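Side-chain contacts in histone-lysine N-methyltransferase, H3 lysine-9 specific SUVH4 (Arabidopsis thaliana, PDB 4QEO), which methylates histone H3 and binds methylated DNA, linking DNA methylation to a histone mark of transcriptional repression: residues 15-20 with 42-47; 67-72 with 76-81; 10-15 with 525-530. All coordinates share one frame; numbering follows the deposited sequence.

Helix 10-30 ties the three contacts together. Contacts 1 and 3 both lie on it, share T15 and have centres about 19 Å apart; contact 2 sits beside it, its centre about 11 Å from that of contact 1, with V78 packed against C17 and L18. Along the chain contact 1 closes before contact 2 opens, and both are nested within the long loop closed by contact 3. Contact 1 joins helix 10-30 to helix 36-46, contact 2 lies in the DNA-binding SRA domain, and contact 3 reaches the C-terminal post-SET zinc site. The N-terminal helix thus touches both the DNA-reading and the catalytic parts of the enzyme.

Contact 1. Residues 15-20 with 42-47; sequences TKCLRL and TEMIKA. With nucleotides of chain C.
Helix 10-30 and helix 36-46 come together at L20 and M44, whose CA atoms lie 8.1 Å apart, a spacing that leaves side chains to bridge the helices. M44 does most of the bridging. The bends of its long, flexible chain at the second and third torsions (chi2 -78°, chi3 -72°) carry SD out beside L20 and turn CE aside onto C17, one turn away. The terminal methyl CE rests 3.7 Å from SG of C17, while SD lies 4.1 Å from CD1 of L20, the two side chains crossing at a slant. The small cysteine leaves room for that methyl, and the leucine meets the sulfur with CD1 and CB. Cutting M44 back to an alanine would take away the thioether and is likely to open a gap between the helices, with C17 SG and L20 CD1 losing their contact across it. Beyond this seam, C17 also packs on V78 of helix 72-78. Helix 36-46 turns another side to the DNA: I45 sets CD1 3.7 Å from O5' of DG9 of chain C, and T42 places OG1 2.7 Å from OP1 of the same nucleotide. R19, with CG2 of T15 over one guanidinium face, makes a salt bridge to D490. The whole is simple apolar packing between two successive helices joined by a short loop, with one of them also skirting the DNA backbone.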
loop_
_atom_site.group_PDB
_atom_site.type_symbol
_atom_site.label_atom_id
_atom_site.label_comp_id
_atom_site.label_asym_id
_atom_site.label_seq_id
_atom_site.Cartn_x
_atom_site.Cartn_y
_atom_site.Cartn_z
ATOM N N THR A 15 6.113 -6.003 5.598
ATOM C CA THR A 15 5.172 -4.879 5.680
ATOM C C THR A 15 5.798 -3.670 6.356
ATOM O O THR A 15 5.724 -2.540 5.853
ATOM C CB THR A 15 3.915 -5.264 6.477
ATOM O OG1 THR A 15 3.235 -6.320 5.802
ATOM C CG2 THR A 15 2.977 -4.062 6.624
ATOM N N LYS A 16 6.430 -3.928 7.496
ATOM C CA LYS A 16 7.047 -2.882 8.304
ATOM C C LYS A 16 8.179 -2.198 7.571
ATOM O O LYS A 16 8.296 -0.966 7.612
ATOM C CB LYS A 16 7.548 -3.475 9.623
ATOM C CG LYS A 16 8.591 -2.647 10.340
ATOM C CD LYS A 16 8.975 -3.293 11.662
ATOM C CE LYS A 16 10.203 -2.634 12.275
ATOM N NZ LYS A 16 10.545 -3.230 13.599
ATOM N N CYS A 17 9.016 -3.002 6.901
ATOM C CA CYS A 17 10.137 -2.459 6.144
ATOM C C CYS A 17 9.655 -1.539 5.022
ATOM O O CYS A 17 10.198 -0.445 4.827
ATOM C CB CYS A 17 11.021 -3.589 5.580
ATOM S SG CYS A 17 12.349 -3.042 4.447
ATOM N N LEU A 18 8.634 -1.991 4.303
ATOM C CA LEU A 18 8.002 -1.198 3.247
ATOM C C LEU A 18 7.347 0.092 3.789
ATOM O O LEU A 18 7.377 1.127 3.124
ATOM C CB LEU A 18 6.961 -2.043 2.518
ATOM C CG LEU A 18 7.573 -3.205 1.702
ATOM C CD1 LEU A 18 6.498 -4.066 1.067
ATOM C CD2 LEU A 18 8.486 -2.663 0.642
ATOM N N ARG A 19 6.764 0.035 4.988
ATOM C CA ARG A 19 6.205 1.264 5.585
ATOM C C ARG A 19 7.314 2.254 5.923
ATOM O O ARG A 19 7.182 3.462 5.685
ATOM C CB ARG A 19 5.344 0.977 6.828
ATOM C CG ARG A 19 4.099 0.156 6.537
ATOM C CD ARG A 19 3.333 -0.207 7.800
ATOM N NE ARG A 19 2.069 -0.863 7.471
ATOM C CZ ARG A 19 1.203 -1.324 8.370
ATOM N NH1 ARG A 19 1.457 -1.193 9.664
ATOM N NH2 ARG A 19 0.079 -1.900 7.974
ATOM N N LEU A 20 8.419 1.739 6.458
ATOM C CA LEU A 20 9.564 2.588 6.763
ATOM C C LEU A 20 10.102 3.262 5.487
ATOM O O LEU A 20 10.388 4.472 5.473
ATOM C CB LEU A 20 10.673 1.768 7.425
ATOM C CG LEU A 20 11.530 2.425 8.512
ATOM C CD1 LEU A 20 12.757 1.580 8.777
ATOM C CD2 LEU A 20 11.931 3.862 8.183
ATOM N N THR A 42 18.700 5.192 0.080
ATOM C CA THR A 42 19.915 5.658 0.739
ATOM C C THR A 42 19.712 5.858 2.250
ATOM O O THR A 42 20.551 5.436 3.055
ATOM C CB THR A 42 20.420 6.955 0.111
ATOM O OG1 THR A 42 20.545 6.766 -1.303
ATOM C CG2 THR A 42 21.775 7.344 0.709
ATOM N N GLU A 43 18.591 6.464 2.631
ATOM C CA GLU A 43 18.248 6.588 4.055
ATOM C C GLU A 43 18.152 5.218 4.732
ATOM O O GLU A 43 18.642 5.039 5.852
ATOM C CB GLU A 43 16.938 7.354 4.258
ATOM C CG GLU A 43 16.971 8.792 3.819
ATOM C CD GLU A 43 18.039 9.592 4.534
ATOM O OE1 GLU A 43 18.071 9.620 5.786
ATOM O OE2 GLU A 43 18.867 10.191 3.824
ATOM N N MET A 44 17.535 4.254 4.045
ATOM C CA MET A 44 17.377 2.912 4.610
ATOM C C MET A 44 18.737 2.244 4.820
ATOM O O MET A 44 18.956 1.556 5.814
ATOM C CB MET A 44 16.508 2.035 3.699
ATOM C CG MET A 44 15.069 2.531 3.501
ATOM S SD MET A 44 13.996 2.177 4.893
ATOM C CE MET A 44 13.815 0.394 4.700
ATOM N N ILE A 45 19.648 2.446 3.873
ATOM C CA ILE A 45 20.988 1.877 3.976
ATOM C C ILE A 45 21.727 2.523 5.140
ATOM O O ILE A 45 22.357 1.842 5.940
ATOM C CB ILE A 45 21.783 2.041 2.662
ATOM C CG1 ILE A 45 21.096 1.269 1.529
ATOM C CG2 ILE A 45 23.226 1.550 2.824
ATOM C CD1 ILE A 45 21.686 1.534 0.138
ATOM N N LYS A 46 21.630 3.842 5.234
ATOM C CA LYS A 46 22.229 4.570 6.345
ATOM C C LYS A 46 21.765 4.011 7.691
ATOM O O LYS A 46 22.563 3.789 8.590
ATOM C CB LYS A 46 21.848 6.043 6.266
ATOM C CG LYS A 46 22.918 6.935 5.681
ATOM C CD LYS A 46 22.612 8.388 5.966
ATOM C CE LYS A 46 21.224 8.754 5.427
ATOM N NZ LYS A 46 21.168 10.096 4.799
ATOM N N ALA A 47 20.466 3.772 7.810
ATOM C CA ALA A 47 19.882 3.277 9.051
ATOM C C ALA A 47 20.032 1.769 9.275
ATOM O O ALA A 47 19.491 1.233 10.239
ATOM C CB ALA A 47 18.417 3.658 9.109
ATOM P P DG C 9 23.520 4.586 -2.596
ATOM O OP1 DG C 9 22.135 4.792 -2.290
ATOM O OP2 DG C 9 24.512 5.236 -1.793
ATOM O "O5'" DG C 9 23.834 3.035 -2.503
ATOM C "C5'" DG C 9 23.153 2.088 -3.339
ATOM C "C4'" DG C 9 24.130 1.166 -4.029
ATOM O "O4'" DG C 9 24.638 1.778 -5.229
ATOM C "C3'" DG C 9 25.355 0.812 -3.191
ATOM O "O3'" DG C 9 25.541 -0.600 -3.200
ATOM C "C2'" DG C 9 26.476 1.605 -3.836
ATOM C "C1'" DG C 9 26.037 1.591 -5.276
ATOM N N9 DG C 9 26.602 2.588 -6.181
ATOM C C8 DG C 9 26.989 3.870 -5.894
ATOM N N7 DG C 9 27.418 4.520 -6.939
ATOM C C5 DG C 9 27.308 3.611 -7.978
ATOM C C6 DG C 9 27.634 3.738 -9.350
ATOM O O6 DG C 9 28.075 4.715 -9.947
ATOM N N1 DG C 9 27.380 2.565 -10.045
ATOM C C2 DG C 9 26.871 1.420 -9.497
ATOM N N2 DG C 9 26.676 0.403 -10.338
ATOM N N3 DG C 9 26.561 1.288 -8.223
ATOM C C4 DG C 9 26.809 2.413 -7.525
#

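Contact 2. Residues 67-72 with 76-81; sequences HRFFSR and CAVGFH. With nucleotides of chain B.
F69 and F80 meet with their ring planes at 46°. The F69 ring dips CE2 and CZ onto a face of F80, CE2 standing 3.8 Å above the ring near its centre. CG anti to the backbone N (chi1 178°) carries the F80 ring over to F69, and the second torsion turns its face to it. The F69 ring is further enclosed by V78, whose CG2 is 4.0 Å from CE1, and by H67, whose CD2 lies 3.5 Å above a face. Broad, flat phenylalanines suit this buried corner; G79, at a positive phi where a CB would be jammed against the preceding carbonyl O, leaves the helix, and F80 follows with its ring face against F69.

R72 and H81 pack together without a mutual hydrogen bond, each spending its polar atoms elsewhere. Their flat groups stand almost square, at 85°, with R72 NH2 3.3 Å from H81 CD2. Bends at the arginine's second and third torsions curl the guanidinium back between H81 and the DNA. NH2 is held by the carbonyls of H83 and N86, while NH1 donates, at the guanidinium edge, to OP1 of DA8 of chain B at 3.0 Å. H81 is fixed in rotation by S109 and N86. Backbone C76 N bonds to R72 O at 3.1 Å, and R72 N points nearly straight at OP1 of DT9 of chain B, 3.0 Å away.

Two successive phosphates thus meet one residue, through its cationic end and the N-H of the helix's first turn, where the helix dipole would probably add to the attraction.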
loop_
_atom_site.group_PDB
_atom_site.type_symbol
_atom_site.label_atom_id
_atom_site.label_comp_id
_atom_site.label_asym_id
_atom_site.label_seq_id
_atom_site.Cartn_x
_atom_site.Cartn_y
_atom_site.Cartn_z
ATOM N N HIS A 67 3.833 -11.148 -5.215
ATOM C CA HIS A 67 4.042 -9.876 -4.515
ATOM C C HIS A 67 4.188 -8.687 -5.468
ATOM O O HIS A 67 4.977 -8.742 -6.403
ATOM C CB HIS A 67 5.285 -9.948 -3.638
ATOM C CG HIS A 67 5.407 -8.790 -2.706
ATOM N ND1 HIS A 67 4.911 -8.823 -1.420
ATOM C CD2 HIS A 67 5.908 -7.542 -2.887
ATOM C CE1 HIS A 67 5.118 -7.650 -0.842
ATOM N NE2 HIS A 67 5.717 -6.854 -1.709
ATOM N N ARG A 68 3.421 -7.622 -5.243
ATOM C CA ARG A 68 3.525 -6.434 -6.072
ATOM C C ARG A 68 4.405 -5.357 -5.444
ATOM O O ARG A 68 4.145 -4.901 -4.337
ATOM C CB ARG A 68 2.150 -5.839 -6.332
ATOM C CG ARG A 68 1.272 -6.655 -7.243
ATOM C CD ARG A 68 0.283 -5.740 -7.923
ATOM N NE ARG A 68 -0.423 -6.382 -9.024
ATOM C CZ ARG A 68 -1.645 -6.894 -8.930
ATOM N NH1 ARG A 68 -2.295 -6.850 -7.778
ATOM N NH2 ARG A 68 -2.215 -7.451 -9.990
ATOM N N PHE A 69 5.437 -4.948 -6.172
ATOM C CA PHE A 69 6.297 -3.852 -5.758
ATOM C C PHE A 69 5.896 -2.628 -6.559
ATOM O O PHE A 69 5.527 -2.750 -7.724
ATOM C CB PHE A 69 7.773 -4.178 -6.021
ATOM C CG PHE A 69 8.333 -5.265 -5.144
ATOM C CD1 PHE A 69 8.663 -5.011 -3.817
ATOM C CD2 PHE A 69 8.556 -6.531 -5.655
ATOM C CE1 PHE A 69 9.196 -6.018 -3.015
ATOM C CE2 PHE A 69 9.095 -7.546 -4.874
ATOM C CZ PHE A 69 9.419 -7.297 -3.553
ATOM N N PHE A 70 5.960 -1.448 -5.946
ATOM C CA PHE A 70 5.479 -0.232 -6.612
ATOM C C PHE A 70 6.608 0.607 -7.211
ATOM O O PHE A 70 6.364 1.638 -7.837
ATOM C CB PHE A 70 4.561 0.573 -5.662
ATOM C CG PHE A 70 3.268 -0.143 -5.361
ATOM C CD1 PHE A 70 3.248 -1.220 -4.490
ATOM C CD2 PHE A 70 2.098 0.219 -5.987
ATOM C CE1 PHE A 70 2.082 -1.906 -4.236
ATOM C CE2 PHE A 70 0.925 -0.463 -5.723
ATOM C CZ PHE A 70 0.919 -1.525 -4.851
ATOM N N SER A 71 7.842 0.123 -7.060
ATOM C CA SER A 71 9.016 0.794 -7.614
ATOM C C SER A 71 10.235 -0.138 -7.558
ATOM O O SER A 71 10.230 -1.099 -6.786
ATOM C CB SER A 71 9.310 2.075 -6.829
ATOM O OG SER A 71 9.830 1.766 -5.543
ATOM N N ARG A 72 11.259 0.118 -8.381
ATOM C CA ARG A 72 12.523 -0.629 -8.279
ATOM C C ARG A 72 13.128 -0.375 -6.890
ATOM O O ARG A 72 13.662 -1.285 -6.221
ATOM C CB ARG A 72 13.510 -0.225 -9.407
ATOM C CG ARG A 72 13.135 -0.721 -10.834
ATOM C CD ARG A 72 13.304 -2.285 -10.972
ATOM N NE ARG A 72 14.653 -2.637 -10.545
ATOM C CZ ARG A 72 15.665 -2.872 -11.376
ATOM N NH1 ARG A 72 15.476 -2.878 -12.694
ATOM N NH2 ARG A 72 16.867 -3.118 -10.879
ATOM N N CYS A 76 14.840 -2.620 -3.706
ATOM C CA CYS A 76 16.097 -2.366 -2.991
ATOM C C CYS A 76 15.899 -2.274 -1.473
ATOM O O CYS A 76 16.702 -2.805 -0.697
ATOM C CB CYS A 76 16.763 -1.078 -3.474
ATOM S SG CYS A 76 17.159 -1.057 -5.241
ATOM N N ALA A 77 14.837 -1.584 -1.053
ATOM C CA ALA A 77 14.618 -1.327 0.373
ATOM C C ALA A 77 14.421 -2.631 1.141
ATOM O O ALA A 77 14.876 -2.754 2.270
ATOM C CB ALA A 77 13.426 -0.365 0.589
ATOM N N VAL A 78 13.768 -3.620 0.531
ATOM C CA VAL A 78 13.646 -4.909 1.228
ATOM C C VAL A 78 14.864 -5.838 1.076
ATOM O O VAL A 78 15.059 -6.772 1.858
ATOM C CB VAL A 78 12.359 -5.658 0.849
ATOM C CG1 VAL A 78 11.154 -4.819 1.214
ATOM C CG2 VAL A 78 12.338 -5.954 -0.599
ATOM N N GLY A 79 15.696 -5.574 0.082
ATOM C CA GLY A 79 16.836 -6.436 -0.173
ATOM C C GLY A 79 16.521 -7.541 -1.175
ATOM O O GLY A 79 17.320 -8.462 -1.346
ATOM N N PHE A 80 15.367 -7.424 -1.833
ATOM C CA PHE A 80 14.879 -8.382 -2.847
ATOM C C PHE A 80 15.675 -8.284 -4.159
ATOM O O PHE A 80 15.994 -9.301 -4.799
ATOM C CB PHE A 80 13.382 -8.107 -3.097
ATOM C CG PHE A 80 12.745 -8.984 -4.152
ATOM C CD1 PHE A 80 12.759 -8.613 -5.489
ATOM C CD2 PHE A 80 12.100 -10.170 -3.796
ATOM C CE1 PHE A 80 12.154 -9.419 -6.466
ATOM C CE2 PHE A 80 11.490 -10.982 -4.760
ATOM C CZ PHE A 80 11.523 -10.613 -6.095
ATOM N N HIS A 81 15.956 -7.055 -4.573
ATOM C CA HIS A 81 16.787 -6.795 -5.751
ATOM C C HIS A 81 17.563 -5.511 -5.465
ATOM O O HIS A 81 16.977 -4.440 -5.294
ATOM C CB HIS A 81 15.910 -6.661 -7.004
ATOM C CG HIS A 81 16.665 -6.731 -8.300
ATOM N ND1 HIS A 81 16.753 -7.889 -9.053
ATOM C CD2 HIS A 81 17.349 -5.782 -8.989
ATOM C CE1 HIS A 81 17.464 -7.650 -10.142
ATOM N NE2 HIS A 81 17.838 -6.380 -10.129
ATOM P P DA B 8 13.857 -1.146 -15.603
ATOM O OP1 DA B 8 13.482 -2.345 -14.924
ATOM O OP2 DA B 8 12.845 -0.318 -16.154
ATOM O "O5'" DA B 8 14.614 -0.346 -14.474
ATOM C "C5'" DA B 8 14.899 1.029 -14.641
ATOM C "C4'" DA B 8 14.498 1.795 -13.409
ATOM O "O4'" DA B 8 15.264 3.002 -13.352
ATOM C "C3'" DA B 8 13.051 2.253 -13.421
ATOM O "O3'" DA B 8 12.596 2.417 -12.081
ATOM C "C2'" DA B 8 13.129 3.528 -14.236
ATOM C "C1'" DA B 8 14.546 4.041 -13.985
ATOM N N9 DA B 8 15.310 4.450 -15.157
ATOM C C8 DA B 8 15.294 3.932 -16.424
ATOM N N7 DA B 8 16.149 4.499 -17.235
ATOM C C5 DA B 8 16.783 5.442 -16.445
ATOM C C6 DA B 8 17.799 6.374 -16.714
ATOM N N6 DA B 8 18.387 6.507 -17.899
ATOM N N1 DA B 8 18.207 7.162 -15.702
ATOM C C2 DA B 8 17.617 7.033 -14.513
ATOM N N3 DA B 8 16.663 6.192 -14.134
ATOM C C4 DA B 8 16.283 5.416 -15.161
ATOM P P DT B 9 11.134 2.695 -11.651
ATOM O OP1 DT B 9 10.991 2.369 -10.281
ATOM O OP2 DT B 9 10.266 2.112 -12.621
ATOM O "O5'" DT B 9 11.055 4.269 -11.801
ATOM C "C5'" DT B 9 11.716 5.126 -10.870
ATOM C "C4'" DT B 9 11.750 6.553 -11.364
ATOM O "O4'" DT B 9 12.670 6.682 -12.443
ATOM C "C3'" DT B 9 10.431 7.119 -11.896
ATOM O "O3'" DT B 9 9.799 7.876 -10.878
ATOM C "C2'" DT B 9 10.847 8.016 -13.047
ATOM C "C1'" DT B 9 12.355 7.866 -13.127
ATOM N N1 DT B 9 12.904 7.745 -14.472
ATOM C C2 DT B 9 13.933 8.577 -14.842
ATOM O O2 DT B 9 14.370 9.451 -14.123
ATOM N N3 DT B 9 14.422 8.351 -16.098
ATOM C C4 DT B 9 14.007 7.390 -16.991
ATOM O O4 DT B 9 14.555 7.295 -18.075
ATOM C C5 DT B 9 12.943 6.538 -16.529
ATOM C C7 DT B 9 12.414 5.478 -17.440
ATOM C C6 DT B 9 12.461 6.745 -15.302
#

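Contact 3. Residues 10-15 with 525-530; sequences PHLKVT and ALNCRK. With ZN (zinc ion), chain I.
The carbonyl oxygen of H11, the residue whose ring meets L526, is gripped twice from within its own helix. T15 N reaches H11 O at 2.9 Å in the usual helical bond, and T15 OG1 also donates to it at 2.9 Å, coming from the opposite face and 35° out of the carbonyl plane. A threonine suits this place, since its hydroxyl can turn back on the preceding turn instead of needing a partner outside.

The imidazole of H11 offers a face to loop 525-530. Over that face sits CD1 of L526, 4.2 Å from the ring centroid and 22° off the normal, a CH-pi contact displaced toward the rim at ND1 and CE1. L526 reaches it with an extended chain, CG opposite its carbonyl carbon (chi1 -64°) and CD1 continuing outward. The ring is held in place by polar bonds, ND1 to E9 and a weak one from NE2 to D64; a histidine can therefore offer its pi face to a methyl while its nitrogens are engaged at the rim.

Next along, L12 and N527 approach from opposite directions, CD2 of the leucine lying 3.2 Å from OD1. That amide oxygen is buried without a polar partner in the model, but N527 is poorly ordered, and its exact placement is doubtful.

One residue further, C528 binds zinc through SG at 2.4 Å, and C463, C521 and C523 complete the site. Three of these cysteines belong to the post-SET segment and C463 comes from the SET domain, the four-cysteine site typical of Suvar3-9 methyltransferases, in which the post-SET is required for activity. Helix 10-30 packs on the loop that leads to C528, the last cysteine of this post-SET zinc site.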
loop_
_atom_site.group_PDB
_atom_site.type_symbol
_atom_site.label_atom_id
_atom_site.label_comp_id
_atom_site.label_asym_id
_atom_site.label_seq_id
_atom_site.Cartn_x
_atom_site.Cartn_y
_atom_site.Cartn_z
ATOM N N PRO A 10 7.420 -13.187 9.149
ATOM C CA PRO A 10 8.068 -12.566 7.984
ATOM C C PRO A 10 7.213 -11.609 7.145
ATOM O O PRO A 10 7.739 -10.577 6.710
ATOM C CB PRO A 10 8.530 -13.778 7.149
ATOM C CG PRO A 10 8.784 -14.832 8.165
ATOM C CD PRO A 10 7.720 -14.630 9.240
ATOM N N HIS A 11 5.946 -11.931 6.899
ATOM C CA HIS A 11 5.088 -11.011 6.156
ATOM C C HIS A 11 4.962 -9.663 6.866
ATOM O O HIS A 11 4.975 -8.602 6.238
ATOM C CB HIS A 11 3.703 -11.621 5.905
ATOM C CG HIS A 11 3.739 -12.822 5.014
ATOM N ND1 HIS A 11 4.139 -14.064 5.458
ATOM C CD2 HIS A 11 3.464 -12.964 3.695
ATOM C CE1 HIS A 11 4.095 -14.923 4.454
ATOM N NE2 HIS A 11 3.687 -14.280 3.374
ATOM N N LEU A 12 4.857 -9.694 8.185
ATOM C CA LEU A 12 4.763 -8.441 8.923
ATOM C C LEU A 12 6.087 -7.669 8.906
ATOM O O LEU A 12 6.102 -6.435 8.868
ATOM C CB LEU A 12 4.278 -8.685 10.353
ATOM C CG LEU A 12 2.759 -8.592 10.559
ATOM C CD1 LEU A 12 2.001 -8.261 9.258
ATOM C CD2 LEU A 12 2.205 -9.861 11.201
ATOM N N LYS A 13 7.200 -8.389 8.941
ATOM C CA LYS A 13 8.508 -7.734 8.842
ATOM C C LYS A 13 8.685 -7.027 7.501
ATOM O O LYS A 13 9.240 -5.913 7.442
ATOM C CB LYS A 13 9.641 -8.736 9.059
ATOM C CG LYS A 13 9.693 -9.278 10.485
ATOM C CD LYS A 13 10.676 -10.422 10.605
ATOM C CE LYS A 13 12.097 -9.974 10.316
ATOM N NZ LYS A 13 13.056 -11.112 10.384
ATOM N N VAL A 14 8.234 -7.693 6.431
ATOM C CA VAL A 14 8.225 -7.101 5.097
ATOM C C VAL A 14 7.343 -5.849 5.103
ATOM O O VAL A 14 7.783 -4.764 4.686
ATOM C CB VAL A 14 7.737 -8.101 4.007
ATOM C CG1 VAL A 14 7.503 -7.378 2.676
ATOM C CG2 VAL A 14 8.774 -9.255 3.816
ATOM N N THR A 15 6.113 -6.003 5.598
ATOM C CA THR A 15 5.172 -4.879 5.680
ATOM C C THR A 15 5.798 -3.670 6.356
ATOM O O THR A 15 5.724 -2.540 5.853
ATOM C CB THR A 15 3.915 -5.264 6.477
ATOM O OG1 THR A 15 3.235 -6.320 5.802
ATOM C CG2 THR A 15 2.977 -4.062 6.624
ATOM N N ALA A 525 -6.103 -13.602 8.525
ATOM C CA ALA A 525 -4.700 -13.255 8.696
ATOM C C ALA A 525 -3.952 -14.406 9.340
ATOM O O ALA A 525 -4.512 -15.149 10.148
ATOM C CB ALA A 525 -4.559 -12.006 9.537
ATOM N N LEU A 526 -2.681 -14.543 8.979
ATOM C CA LEU A 526 -1.853 -15.644 9.456
ATOM C C LEU A 526 -1.598 -15.598 10.968
ATOM O O LEU A 526 -1.310 -16.627 11.583
ATOM C CB LEU A 526 -0.529 -15.680 8.687
ATOM C CG LEU A 526 -0.627 -15.952 7.183
ATOM C CD1 LEU A 526 0.653 -15.534 6.483
ATOM C CD2 LEU A 526 -0.916 -17.420 6.926
ATOM N N ASN A 527 -1.696 -14.408 11.557
ATOM C CA ASN A 527 -1.529 -14.240 13.002
ATOM C C ASN A 527 -2.775 -13.597 13.617
ATOM O O ASN A 527 -2.731 -12.489 14.148
ATOM C CB ASN A 527 -0.285 -13.403 13.311
ATOM C CG ASN A 527 0.900 -13.771 12.433
ATOM O OD1 ASN A 527 1.574 -12.897 11.890
ATOM N ND2 ASN A 527 1.156 -15.066 12.288
ATOM N N CYS A 528 -3.875 -14.337 13.562
ATOM C CA CYS A 528 -5.212 -13.792 13.756
ATOM C C CYS A 528 -5.650 -13.527 15.207
ATOM O O CYS A 528 -6.628 -12.827 15.432
ATOM C CB CYS A 528 -6.217 -14.720 13.060
ATOM S SG CYS A 528 -7.965 -14.269 13.175
ATOM N N ARG A 529 -4.974 -14.106 16.195
ATOM C CA ARG A 529 -5.452 -14.045 17.592
ATOM C C ARG A 529 -6.933 -14.469 17.779
ATOM O O ARG A 529 -7.448 -14.484 18.896
ATOM C CB ARG A 529 -5.135 -12.685 18.259
ATOM C CG ARG A 529 -6.179 -11.573 18.103
ATOM C CD ARG A 529 -6.948 -11.314 19.398
ATOM N NE ARG A 529 -6.538 -10.080 20.074
ATOM C CZ ARG A 529 -7.240 -8.948 20.067
ATOM N NH1 ARG A 529 -8.395 -8.879 19.418
ATOM N NH2 ARG A 529 -6.792 -7.881 20.715
ATOM N N LYS A 530 -7.595 -14.794 16.667
ATOM C CA LYS A 530 -8.885 -15.496 16.611
ATOM C C LYS A 530 -10.107 -14.817 17.251
ATOM O O LYS A 530 -11.199 -15.386 17.259
ATOM C CB LYS A 530 -8.731 -16.931 17.134
ATOM C CG LYS A 530 -7.544 -17.676 16.536
ATOM C CD LYS A 530 -7.628 -17.754 15.017
ATOM C CE LYS A 530 -8.547 -18.878 14.563
ATOM N NZ LYS A 530 -8.644 -18.955 13.077
HETATM ZN ZN ZN I . -8.210 -11.904 12.868
#